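Long-range contacts in carboxylesterase (Uncultured bacterium, PDB 5GMX), which hydrolyses carboxylic esters and, as a family VIII carboxylesterase of the serine beta-lactamase kind, also acts on oxyimino cephalosporins: residues 52-56 / 214-218; 114-118 / 165-169; 200-205 / 267-273; 279-284 / 350-356; 359-363 / 375-380. All blocks are in the same frame, centred on the assembly; numbering follows the deposited sequence.

Overall arrangement
Five contacts sample a serine beta-lactamase-like fold with phenylmethanesulfonic acid in its pocket: two loops (contact 1), two helices (contact 2), a small sheet by the pocket (contact 3), and helices on the two faces of the main antiparallel sheet (contacts 4 and 5). In that sheet strands 348-352 and 357-363 are neighbours, and Phe350 O lies 2.9 Å from Met359 N. Contact 5 also touches contact 3, through Ala362 against Asn271, and contact 1, through Met216 against Met363. Helix 272-283 serves contacts 3 and 4, whose centres are 19 Å apart. Contact 2 stands apart, its centre 32 Å from that of contact 1. The ligand is about 9 Å from the side chains of Phe165 in contact 2 and Asn267 in contact 3.

Contact 1 of 5, residues 52-56 / 214-218; sequences FADAG and AEMLP
Ala53 lays its methyl group against that of Ala214, with 3.7 Å between the two CB atoms, and this small apolar overlap adjoins a polar join made by Glu215. The backbone N of Glu215 donates to Ala53 O at 2.7 Å, almost in line with the carbonyl bond. Its side chain then follows the 52-56 loop onward: a chi1 of 177° starts it off extended, the chain stays so beyond CG, and Glu215 OE1 arrives 3.0 Å from the backbone N of Ala55. That N-H comes to the oxygen from above the carboxylate plane. One glutamate therefore grips two peptide groups of the facing loop. Farther along, on the exposed Ala55 side, Leu217 CD2 rests on Ala55 CB at 3.9 Å.

The carboxylate of Asp54 serves its own loop, bonding Ser58 OG and the N of Arg59, although its CB still meets Glu215 OE1. Asp54 OD2 remains 5.7 Å from Glu215 OE1. Met216, on the far side of its segment, packs on Tyr70 of the ligand pocket. The whole is an irregular loop-to-loop join, tying the loop after strand 43-51 of the main antiparallel sheet to the long connection that follows strand 201-202 in this serine beta-lactamase-like fold.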
# COMPACT_ATOMS: atom_id res chain seq x y z
N PHE A 52 18.87 13.23 -0.76
CA PHE A 52 19.86 12.22 -0.43
C PHE A 52 19.24 10.94 0.11
O PHE A 52 18.14 10.94 0.64
CB PHE A 52 20.86 12.79 0.58
CG PHE A 52 21.54 14.04 0.09
CD1 PHE A 52 21.01 15.29 0.36
CD2 PHE A 52 22.71 13.96 -0.65
CE1 PHE A 52 21.63 16.44 -0.09
CE2 PHE A 52 23.33 15.11 -1.12
CZ PHE A 52 22.79 16.35 -0.83
N ALA A 53 19.96 9.84 -0.06
CA ALA A 53 19.53 8.55 0.43
C ALA A 53 19.93 8.31 1.89
O ALA A 53 19.43 7.39 2.53
CB ALA A 53 20.11 7.45 -0.45
N ASP A 54 20.82 9.15 2.42
CA ASP A 54 21.38 8.91 3.75
C ASP A 54 21.27 10.14 4.65
O ASP A 54 21.16 11.26 4.16
CB ASP A 54 22.85 8.47 3.65
CG ASP A 54 23.75 9.55 3.05
OD1 ASP A 54 23.29 10.26 2.12
OD2 ASP A 54 24.92 9.67 3.48
N ALA A 55 21.29 9.91 5.95
CA ALA A 55 21.21 10.99 6.93
C ALA A 55 22.36 11.98 6.78
O ALA A 55 22.17 13.19 6.96
CB ALA A 55 21.18 10.42 8.35
N GLY A 56 23.54 11.47 6.44
CA GLY A 56 24.73 12.28 6.32
C GLY A 56 24.80 13.16 5.07
O GLY A 56 25.75 13.92 4.90
N ALA A 214 17.44 3.29 0.09
CA ALA A 214 17.83 4.47 0.84
C ALA A 214 17.66 4.19 2.32
O ALA A 214 17.08 3.18 2.70
CB ALA A 214 17.00 5.67 0.43
N GLU A 215 18.14 5.10 3.16
CA GLU A 215 18.06 4.92 4.61
C GLU A 215 16.79 5.56 5.16
O GLU A 215 16.53 6.74 4.92
CB GLU A 215 19.29 5.52 5.29
CG GLU A 215 19.27 5.45 6.80
CD GLU A 215 20.38 6.28 7.44
OE1 GLU A 215 21.05 7.05 6.71
OE2 GLU A 215 20.59 6.14 8.66
N MSE A 216 16.01 4.78 5.90
CA MSE A 216 14.79 5.32 6.50
C MSE A 216 15.13 6.19 7.71
O MSE A 216 15.98 5.83 8.52
CB MSE A 216 13.85 4.20 6.91
CG MSE A 216 12.53 4.74 7.45
SE MSE A 216 11.47 5.49 5.98
CE MSE A 216 11.15 3.82 5.11
N LEU A 217 14.47 7.34 7.83
CA LEU A 217 14.79 8.26 8.92
C LEU A 217 13.58 8.56 9.81
O LEU A 217 12.54 9.01 9.33
CB LEU A 217 15.36 9.56 8.35
CG LEU A 217 16.45 9.34 7.30
CD1 LEU A 217 16.82 10.64 6.60
CD2 LEU A 217 17.67 8.68 7.91
N PRO A 218 13.72 8.30 11.11
CA PRO A 218 12.65 8.58 12.08
C PRO A 218 12.43 10.09 12.26
O PRO A 218 13.32 10.88 11.92
CB PRO A 218 13.17 7.94 13.37
CG PRO A 218 14.65 7.92 13.21
CD PRO A 218 14.92 7.74 11.75

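Contact 2 of 5, residues 114-118 / 165-169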
# COMPACT_ATOMS: atom_id res chain seq x y z
N ALA A 114 -14.83 -9.92 1.10
CA ALA A 114 -15.06 -8.48 1.18
C ALA A 114 -14.90 -7.96 2.61
O ALA A 114 -14.34 -6.89 2.82
CB ALA A 114 -16.45 -8.13 0.64
N GLN A 115 -15.37 -8.73 3.59
CA GLN A 115 -15.22 -8.34 5.00
C GLN A 115 -13.76 -8.43 5.48
O GLN A 115 -13.29 -7.56 6.22
CB GLN A 115 -16.10 -9.21 5.90
CG GLN A 115 -17.58 -8.91 5.78
CD GLN A 115 -18.44 -9.89 6.56
OE1 GLN A 115 -18.01 -11.00 6.88
NE2 GLN A 115 -19.67 -9.49 6.88
N LEU A 116 -13.07 -9.49 5.08
CA LEU A 116 -11.65 -9.64 5.39
C LEU A 116 -10.84 -8.46 4.83
O LEU A 116 -9.98 -7.90 5.51
CB LEU A 116 -11.10 -10.95 4.81
CG LEU A 116 -9.67 -11.37 5.18
CD1 LEU A 116 -9.62 -11.91 6.60
CD2 LEU A 116 -9.10 -12.37 4.19
N LEU A 117 -11.13 -8.07 3.59
CA LEU A 117 -10.37 -7.02 2.92
C LEU A 117 -10.72 -5.61 3.40
O LEU A 117 -9.97 -4.68 3.12
CB LEU A 117 -10.59 -7.08 1.41
CG LEU A 117 -9.83 -8.20 0.72
CD1 LEU A 117 -10.28 -8.28 -0.72
CD2 LEU A 117 -8.36 -7.89 0.80
N SER A 118 -11.84 -5.47 4.12
CA SER A 118 -12.24 -4.17 4.66
C SER A 118 -12.04 -4.09 6.17
O SER A 118 -12.66 -3.25 6.84
CB SER A 118 -13.69 -3.85 4.31
OG SER A 118 -14.57 -4.89 4.72
N PHE A 165 -2.60 -7.51 7.64
CA PHE A 165 -3.49 -7.41 6.46
C PHE A 165 -2.91 -8.12 5.24
O PHE A 165 -3.61 -8.84 4.52
CB PHE A 165 -3.78 -5.94 6.13
CG PHE A 165 -4.58 -5.73 4.86
CD1 PHE A 165 -5.96 -5.78 4.89
CD2 PHE A 165 -3.95 -5.46 3.66
CE1 PHE A 165 -6.70 -5.58 3.73
CE2 PHE A 165 -4.69 -5.25 2.50
CZ PHE A 165 -6.07 -5.31 2.54
N GLY A 166 -1.62 -7.89 5.00
CA GLY A 166 -0.92 -8.45 3.87
C GLY A 166 -0.90 -9.97 3.88
O GLY A 166 -1.01 -10.61 2.84
N HIS A 167 -0.78 -10.54 5.08
CA HIS A 167 -0.77 -11.99 5.23
C HIS A 167 -2.13 -12.64 4.95
O HIS A 167 -2.19 -13.68 4.30
CB HIS A 167 -0.30 -12.39 6.63
CG HIS A 167 1.19 -12.38 6.79
ND1 HIS A 167 1.90 -11.22 7.04
CD2 HIS A 167 2.10 -13.37 6.71
CE1 HIS A 167 3.19 -11.51 7.12
NE2 HIS A 167 3.34 -12.81 6.92
N ILE A 168 -3.21 -12.06 5.46
CA ILE A 168 -4.52 -12.68 5.28
C ILE A 168 -5.03 -12.47 3.85
O ILE A 168 -5.51 -13.43 3.19
CB ILE A 168 -5.55 -12.17 6.32
CG1 ILE A 168 -5.65 -10.65 6.30
CG2 ILE A 168 -5.15 -12.63 7.72
CD1 ILE A 168 -6.51 -10.07 7.42
N ALA A 169 -4.89 -11.24 3.35
CA ALA A 169 -5.24 -10.96 1.96
C ALA A 169 -4.42 -11.84 1.02
O ALA A 169 -4.94 -12.54 0.13
CB ALA A 169 -5.01 -9.48 1.64
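Leu116 sends its side chain out trans to the backbone N (chi1 -173°), while Ile168 holds CG1 between its backbone N and carbonyl carbon (chi1 55°); these two choices bring a leucine methyl and the isoleucine tip together, with Leu116 CD1 3.7 Å from Ile168 CD1. The pair belongs to a buried helix-helix packing in the helical part of the protein, joining helix 113-117 to the first turn of helix 165-175. The side chains slant across one another, and the second branch of the leucine, Leu116 CD2, lies 3.9 Å from Ile168 O.

Leu117 works differently. Its backbone turns the side chain along the interface, yet the branch Leu117 CD2 bends in and fits between two residues one helical turn apart, 3.8 Å from Ala169 CB and 3.9 Å from Phe165 CZ. Leucine and phenylalanine cross here at roughly a right angle. The interface is apolar throughout its side chains and fully buried.

Phe165 also links this packing to the pocket. Its ring meets that of His119 and touches Lys74, a ligand-pocket residue on helix 72-86 that probably forms part of an SxxK motif with Ser71. Next to Leu117, Ser118 OG turns back to bond Ala114 O at 2.8 Å. Across the interface, Leu117 O approaches the edge of the phenylalanine ring near its plane, 3.4 Å from Phe165 CE1.

Contact 3 of 5, residues 200-205 / 267-273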
# COMPACT_ATOMS: atom_id res chain seq x y z
N ASP A 200 10.50 -1.11 -9.90
CA ASP A 200 10.35 0.04 -9.02
C ASP A 200 9.38 -0.21 -7.84
O ASP A 200 9.06 0.72 -7.10
CB ASP A 200 9.88 1.27 -9.81
CG ASP A 200 11.02 1.96 -10.57
OD1 ASP A 200 12.18 1.98 -10.06
OD2 ASP A 200 10.76 2.50 -11.66
N TYR A 201 8.93 -1.45 -7.68
CA TYR A 201 8.18 -1.83 -6.48
C TYR A 201 8.28 -3.33 -6.21
O TYR A 201 7.90 -4.15 -7.05
CB TYR A 201 6.70 -1.42 -6.57
CG TYR A 201 6.08 -1.26 -5.20
CD1 TYR A 201 5.65 -2.36 -4.47
CD2 TYR A 201 5.94 -0.01 -4.63
CE1 TYR A 201 5.09 -2.21 -3.21
CE2 TYR A 201 5.39 0.15 -3.37
CZ TYR A 201 4.96 -0.95 -2.66
OH TYR A 201 4.41 -0.76 -1.40
N TYR A 202 8.76 -3.68 -5.02
CA TYR A 202 8.97 -5.06 -4.63
C TYR A 202 8.28 -5.40 -3.31
O TYR A 202 8.27 -4.60 -2.38
CB TYR A 202 10.47 -5.36 -4.47
CG TYR A 202 11.33 -5.11 -5.69
CD1 TYR A 202 11.75 -3.83 -6.02
CD2 TYR A 202 11.75 -6.17 -6.49
CE1 TYR A 202 12.55 -3.61 -7.14
CE2 TYR A 202 12.56 -5.96 -7.60
CZ TYR A 202 12.94 -4.68 -7.92
OH TYR A 202 13.75 -4.45 -9.02
N ILE A 203 7.71 -6.60 -3.23
CA ILE A 203 7.31 -7.17 -1.96
C ILE A 203 8.16 -8.41 -1.77
O ILE A 203 7.93 -9.43 -2.40
CB ILE A 203 5.81 -7.50 -1.91
CG1 ILE A 203 4.98 -6.25 -2.21
CG2 ILE A 203 5.44 -8.08 -0.54
CD1 ILE A 203 3.52 -6.53 -2.46
N GLY A 204 9.17 -8.29 -0.91
CA GLY A 204 10.24 -9.27 -0.87
C GLY A 204 11.32 -8.81 -1.83
O GLY A 204 11.22 -9.03 -3.03
N LEU A 205 12.32 -8.11 -1.31
CA LEU A 205 13.35 -7.53 -2.17
C LEU A 205 14.51 -8.50 -2.42
O LEU A 205 15.18 -8.92 -1.48
CB LEU A 205 13.87 -6.23 -1.55
CG LEU A 205 14.82 -5.43 -2.44
CD1 LEU A 205 14.06 -4.81 -3.60
CD2 LEU A 205 15.55 -4.38 -1.63
N ASN A 267 5.98 -3.84 4.23
CA ASN A 267 7.40 -3.85 3.86
C ASN A 267 7.70 -3.69 2.38
O ASN A 267 8.77 -4.07 1.91
CB ASN A 267 8.07 -5.11 4.41
CG ASN A 267 7.99 -6.29 3.48
OD1 ASN A 267 7.01 -6.49 2.76
ND2 ASN A 267 9.06 -7.10 3.48
N GLY A 268 6.77 -3.10 1.64
CA GLY A 268 7.01 -2.86 0.23
C GLY A 268 8.20 -1.95 0.05
O GLY A 268 8.31 -0.94 0.73
N GLN A 269 9.12 -2.34 -0.83
CA GLN A 269 10.25 -1.49 -1.20
C GLN A 269 9.95 -0.89 -2.56
O GLN A 269 9.83 -1.61 -3.55
CB GLN A 269 11.57 -2.27 -1.24
CG GLN A 269 11.86 -3.12 -0.01
CD GLN A 269 12.07 -2.27 1.22
OE1 GLN A 269 12.92 -1.38 1.24
NE2 GLN A 269 11.27 -2.52 2.26
N GLY A 270 9.86 0.44 -2.63
CA GLY A 270 9.47 1.07 -3.87
C GLY A 270 9.83 2.53 -3.93
O GLY A 270 10.56 3.05 -3.08
N ASN A 271 9.34 3.19 -4.98
CA ASN A 271 9.50 4.63 -5.12
C ASN A 271 8.26 5.22 -5.76
O ASN A 271 7.34 4.47 -6.13
CB ASN A 271 10.75 4.96 -5.94
CG ASN A 271 10.82 4.18 -7.24
OD1 ASN A 271 9.83 4.06 -7.96
ND2 ASN A 271 11.99 3.64 -7.54
N GLY A 272 8.24 6.54 -5.93
CA GLY A 272 7.09 7.24 -6.47
C GLY A 272 6.70 6.79 -7.87
O GLY A 272 5.51 6.75 -8.21
N ARG A 273 7.69 6.43 -8.68
CA ARG A 273 7.42 5.99 -10.05
C ARG A 273 6.67 4.66 -10.10
O ARG A 273 5.70 4.52 -10.85
CB ARG A 273 8.72 5.89 -10.85
CG ARG A 273 8.52 5.47 -12.31
CD ARG A 273 9.80 5.64 -13.13
NE ARG A 273 10.92 5.00 -12.46
CZ ARG A 273 11.96 5.65 -11.93
NH1 ARG A 273 12.04 6.97 -12.01
NH2 ARG A 273 12.91 4.97 -11.31
O HOH W 1 10.18 -6.07 0.63
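Tyr202 and Gln269 exchange both backbone bonds of an antiparallel hydrogen-bonded pair, with Tyr202 N 2.8 Å from Gln269 O and Gln269 N 2.9 Å from Tyr202 O. They belong to a small antiparallel sheet whose middle strand, 269-270, runs between 201-202 and 67-68. The neighbouring pair, Tyr201 and Gly270, is non-hydrogen-bonded; glycine there lets the tyrosine ring lie close to the strand, Tyr201 CD2 3.8 Å from Gly270 CA. Gln269 O lies over one face of the Tyr201 ring and also near the edge of Tyr202.

At one end, Asp200 meets the start of helix 272-283. Asn271 ND2 gives a nearly straight bond (176°) to Asp200 OD1, coming from well above the carboxylate plane. With chi3 bent to 50°, the guanidinium edge of Arg273 comes round, and Arg273 NE makes a salt bridge to Asp200 OD2 at 2.6 Å, also from above the carboxylate plane. Water 1 bridges the opposite end, from Gly204 N to Asn267 O.

An outer shell positions these groups. Asn271, at the N-cap, accepts from Gly274 N through its own OD1. Tyr201 OH bonds Thr69 and Thr73 beside the pocket. Arg273 NH1 pairs with Asp47 OD1, and Arg273 NH2 bonds Ser63 O.

Contact 4 of 5, residues 279-284 / 350-356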
# COMPACT_ATOMS: atom_id res chain seq x y z
N TYR A 279 -1.04 2.79 -9.79
CA TYR A 279 -2.28 3.56 -9.66
C TYR A 279 -2.67 4.24 -10.97
O TYR A 279 -3.83 4.51 -11.20
CB TYR A 279 -2.16 4.58 -8.54
CG TYR A 279 -2.41 3.97 -7.19
CD1 TYR A 279 -3.68 3.53 -6.83
CD2 TYR A 279 -1.37 3.80 -6.27
CE1 TYR A 279 -3.93 2.96 -5.59
CE2 TYR A 279 -1.60 3.22 -5.03
CZ TYR A 279 -2.89 2.80 -4.70
OH TYR A 279 -3.13 2.23 -3.47
N GLY A 280 -1.68 4.49 -11.82
CA GLY A 280 -1.89 5.05 -13.14
C GLY A 280 -2.67 4.07 -14.00
O GLY A 280 -3.64 4.46 -14.66
N ALA A 281 -2.28 2.79 -13.97
CA ALA A 281 -3.07 1.75 -14.64
C ALA A 281 -4.49 1.70 -14.08
O ALA A 281 -5.46 1.62 -14.84
CB ALA A 281 -2.41 0.38 -14.50
N LEU A 282 -4.61 1.74 -12.75
CA LEU A 282 -5.94 1.67 -12.13
C LEU A 282 -6.85 2.86 -12.44
O LEU A 282 -8.06 2.73 -12.52
CB LEU A 282 -5.83 1.49 -10.62
CG LEU A 282 -5.12 0.20 -10.19
CD1 LEU A 282 -5.11 0.06 -8.67
CD2 LEU A 282 -5.72 -1.03 -10.87
N ALA A 283 -6.26 4.04 -12.56
CA ALA A 283 -7.00 5.25 -12.84
C ALA A 283 -7.42 5.31 -14.30
O ALA A 283 -8.36 6.04 -14.65
CB ALA A 283 -6.19 6.46 -12.46
N ASN A 284 -6.73 4.56 -15.14
CA ASN A 284 -6.99 4.60 -16.58
C ASN A 284 -7.81 3.40 -17.06
O ASN A 284 -7.68 2.96 -18.20
CB ASN A 284 -5.67 4.68 -17.35
CG ASN A 284 -5.86 5.05 -18.80
OD1 ASN A 284 -6.65 5.94 -19.12
ND2 ASN A 284 -5.16 4.36 -19.69
N PHE A 350 -2.45 7.03 -4.93
CA PHE A 350 -3.89 6.95 -5.19
C PHE A 350 -4.27 7.08 -6.66
O PHE A 350 -3.48 7.52 -7.50
CB PHE A 350 -4.67 7.99 -4.35
CG PHE A 350 -4.50 9.40 -4.82
CD1 PHE A 350 -5.36 9.94 -5.76
CD2 PHE A 350 -3.47 10.18 -4.32
CE1 PHE A 350 -5.20 11.25 -6.20
CE2 PHE A 350 -3.29 11.49 -4.75
CZ PHE A 350 -4.17 12.02 -5.70
N ALA A 351 -5.50 6.67 -6.95
CA ALA A 351 -6.07 6.72 -8.28
C ALA A 351 -7.38 7.52 -8.29
O ALA A 351 -8.19 7.43 -7.36
CB ALA A 351 -6.31 5.31 -8.80
N ASP A 352 -7.56 8.26 -9.38
CA ASP A 352 -8.73 9.09 -9.66
C ASP A 352 -9.22 8.72 -11.06
O ASP A 352 -8.62 9.15 -12.04
CB ASP A 352 -8.35 10.58 -9.57
CG ASP A 352 -9.48 11.54 -10.02
OD1 ASP A 352 -10.50 11.10 -10.59
OD2 ASP A 352 -9.33 12.77 -9.82
N THR A 353 -10.28 7.92 -11.15
CA THR A 353 -10.72 7.43 -12.45
C THR A 353 -11.39 8.52 -13.30
O THR A 353 -11.49 8.39 -14.52
CB THR A 353 -11.71 6.25 -12.33
OG1 THR A 353 -12.93 6.71 -11.74
CG2 THR A 353 -11.13 5.14 -11.49
N LYS A 354 -11.88 9.58 -12.66
CA LYS A 354 -12.49 10.69 -13.41
C LYS A 354 -11.44 11.44 -14.23
O LYS A 354 -11.58 11.59 -15.44
CB LYS A 354 -13.23 11.65 -12.48
CG LYS A 354 -14.44 11.03 -11.78
CD LYS A 354 -15.28 12.09 -11.08
CE LYS A 354 -16.58 11.51 -10.50
NZ LYS A 354 -16.38 10.71 -9.24
N ALA A 355 -10.37 11.88 -13.57
CA ALA A 355 -9.28 12.57 -14.26
C ALA A 355 -8.31 11.59 -14.91
O ALA A 355 -7.36 12.00 -15.58
CB ALA A 355 -8.54 13.48 -13.28
N ARG A 356 -8.56 10.30 -14.72
CA ARG A 356 -7.64 9.26 -15.19
C ARG A 356 -6.22 9.52 -14.67
O ARG A 356 -5.23 9.38 -15.40
CB ARG A 356 -7.69 9.14 -16.71
CG ARG A 356 -9.03 8.57 -17.20
CD ARG A 356 -9.24 8.76 -18.69
NE ARG A 356 -8.31 7.97 -19.49
CZ ARG A 356 -8.06 8.18 -20.78
NH1 ARG A 356 -8.67 9.16 -21.43
NH2 ARG A 356 -7.19 7.40 -21.42
O HOH W 2 -3.19 7.18 -15.70
O HOH W 3 -10.79 5.41 -15.96
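Tyr279 lays its ring on the backbone of Phe350, at the closely packed apolar end of a helix-on-sheet contact whose other end, at Asn284 and Arg356, is hydrated and held by hydrogen bonds. Helix 279-283 runs along strand 350-352 at 22°, their axes only 7.0 Å apart, in the alpha/beta part of the serine beta-lactamase-like fold. Small residues allow that closeness. Ala351 turns its methyl into the helix, Ala351 CB finding Tyr279 O at 3.5 Å, with Tyr279 CD1 and Ala283 CB almost as near. One face of the tyrosine ring covers Phe350 N, off towards the rim, and the ring also touches His341 on the adjoining strand. Phe350 itself turns to the other side of the sheet, where Ile380 and Tyr384 of helix 374-385 receive it; helices thus pack on both faces.

Past the strand, side-chain packing gives way to backbone contacts and water. Ala283 O, near the helix end, receives the CA-H groups of Thr353 and Arg356, the nearer being Arg356 CA at 3.3 Å. Water 3 also donates to this carbonyl and, weakly, to Thr353 O, while water 2 joins Gly280 O to Arg356 O. The turn they border is shaped by an Asx motif, in which Asp352 OD1 accepts from the backbone N of Ala355; its other oxygen goes to Tyr384.

On the more solvent-exposed side, arginine and asparagine meet side-on with their planes only 10° apart. A single oxygen takes both donors: Asn284 OD1 lies 2.6 Å from Arg356 NE, which arrives nearly head-on to the carbonyl, and 2.8 Å from Arg356 NH2, which comes in on a lone pair.

Contact 5 of 5, residues 359-363 / 375-380; sequences MGYAM and RGVRLI
Strand 359-363 and helix 375-380, joined by a short connection, run roughly antiparallel at 149°, with axes 10.4 Å apart and side chains packed between them, from Met359 and Tyr361 to Ile380 and Leu379. This is the C-terminal helix packed on one face of the main antiparallel sheet. Alternation along the strand sends Met359, Tyr361 and Met363 towards the helix, while the methyl of Ala362 faces the other side, where it meets the start of helix 272-283.

Tyr361 stands at the centre. A chi1 of 172° makes its ring project from the sheet, and there it is held between two aliphatic groups. Leu379 CD1 makes a CH-pi contact over the middle of one face, 4.1 Å from the centroid of the Tyr361 ring. Met363 CE, from the same strand, lies over the opposite face towards the rim. Gly376 lies where the helix backbone comes close to Tyr361, with 7.6 Å between Gly376 CA and Tyr361 CA.

At the Ile380 end, Met359, a selenomethionine like Met363, slants across the isoleucine, with Met359 SE 3.8 Å from Ile380 CG1.

At the other end Arg375 passes the phenol with its aliphatic part, Arg375 CD lying 3.3 Å from Tyr361 OH. Its guanidinium is nearly perpendicular to the ring and is held by salt bridges to Asp373 and Glu31 and by a bond to Gln365 O, which plausibly balance its buried charge. Thus positioned, Arg375 NH1 comes to 3.5 Å from Met363 CG.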
# COMPACT_ATOMS: atom_id res chain seq x y z
N MSE A 359 -1.20 8.72 -8.83
CA MSE A 359 -0.12 9.47 -8.21
C MSE A 359 0.62 8.65 -7.17
O MSE A 359 -0.00 7.89 -6.41
CB MSE A 359 -0.67 10.75 -7.56
CG MSE A 359 0.43 11.62 -6.95
SE MSE A 359 -0.22 13.27 -6.07
CE MSE A 359 -1.38 13.93 -7.49
N GLY A 360 1.94 8.81 -7.13
CA GLY A 360 2.76 8.08 -6.18
C GLY A 360 3.82 8.94 -5.51
O GLY A 360 4.43 9.80 -6.15
N TYR A 361 4.06 8.71 -4.22
CA TYR A 361 5.04 9.51 -3.50
C TYR A 361 5.71 8.70 -2.39
O TYR A 361 5.02 8.06 -1.56
CB TYR A 361 4.38 10.78 -2.96
CG TYR A 361 5.23 11.62 -2.04
CD1 TYR A 361 6.47 12.12 -2.45
CD2 TYR A 361 4.77 11.96 -0.78
CE1 TYR A 361 7.25 12.89 -1.59
CE2 TYR A 361 5.52 12.75 0.07
CZ TYR A 361 6.76 13.19 -0.33
OH TYR A 361 7.48 13.95 0.55
N ALA A 362 7.04 8.68 -2.40
CA ALA A 362 7.79 7.89 -1.41
C ALA A 362 9.06 8.61 -0.99
O ALA A 362 9.80 9.11 -1.84
CB ALA A 362 8.12 6.51 -1.96
N MSE A 363 9.34 8.65 0.31
CA MSE A 363 10.44 9.44 0.83
C MSE A 363 11.04 8.78 2.07
O MSE A 363 10.43 7.89 2.65
CB MSE A 363 9.96 10.85 1.16
CG MSE A 363 9.25 10.98 2.50
SE MSE A 363 7.64 9.87 2.79
CE MSE A 363 6.78 10.16 1.12
N ARG A 375 3.34 17.65 2.73
CA ARG A 375 4.09 17.49 1.49
C ARG A 375 3.17 16.95 0.38
O ARG A 375 3.15 17.46 -0.76
CB ARG A 375 5.28 16.56 1.71
CG ARG A 375 6.27 17.10 2.74
CD ARG A 375 7.34 16.08 3.10
NE ARG A 375 6.84 15.05 4.01
CZ ARG A 375 7.59 14.08 4.52
NH1 ARG A 375 8.88 14.00 4.20
NH2 ARG A 375 7.05 13.18 5.34
N GLY A 376 2.40 15.93 0.75
CA GLY A 376 1.44 15.32 -0.14
C GLY A 376 0.30 16.25 -0.50
O GLY A 376 -0.12 16.29 -1.65
N VAL A 377 -0.20 17.00 0.48
CA VAL A 377 -1.26 17.97 0.23
C VAL A 377 -0.83 18.98 -0.83
O VAL A 377 -1.59 19.27 -1.76
CB VAL A 377 -1.65 18.72 1.52
CG1 VAL A 377 -2.67 19.80 1.21
CG2 VAL A 377 -2.18 17.74 2.56
N ARG A 378 0.40 19.47 -0.69
CA ARG A 378 0.96 20.43 -1.63
C ARG A 378 1.07 19.86 -3.04
O ARG A 378 0.70 20.51 -4.03
CB ARG A 378 2.35 20.88 -1.15
CG ARG A 378 2.93 22.04 -1.92
CD ARG A 378 4.25 22.49 -1.30
NE ARG A 378 4.48 23.93 -1.47
CZ ARG A 378 5.32 24.64 -0.72
NH1 ARG A 378 6.02 24.05 0.24
NH2 ARG A 378 5.46 25.95 -0.93
N LEU A 379 1.60 18.64 -3.12
CA LEU A 379 1.74 17.98 -4.42
C LEU A 379 0.41 17.74 -5.11
O LEU A 379 0.29 17.91 -6.33
CB LEU A 379 2.49 16.66 -4.26
CG LEU A 379 3.95 16.84 -3.87
CD1 LEU A 379 4.51 15.52 -3.36
CD2 LEU A 379 4.75 17.34 -5.07
N ILE A 380 -0.58 17.31 -4.32
CA ILE A 380 -1.93 17.04 -4.82
C ILE A 380 -2.60 18.33 -5.33
O ILE A 380 -3.19 18.35 -6.42
CB ILE A 380 -2.83 16.40 -3.73
CG1 ILE A 380 -2.39 14.96 -3.45
CG2 ILE A 380 -4.27 16.38 -4.17
CD1 ILE A 380 -3.00 14.36 -2.19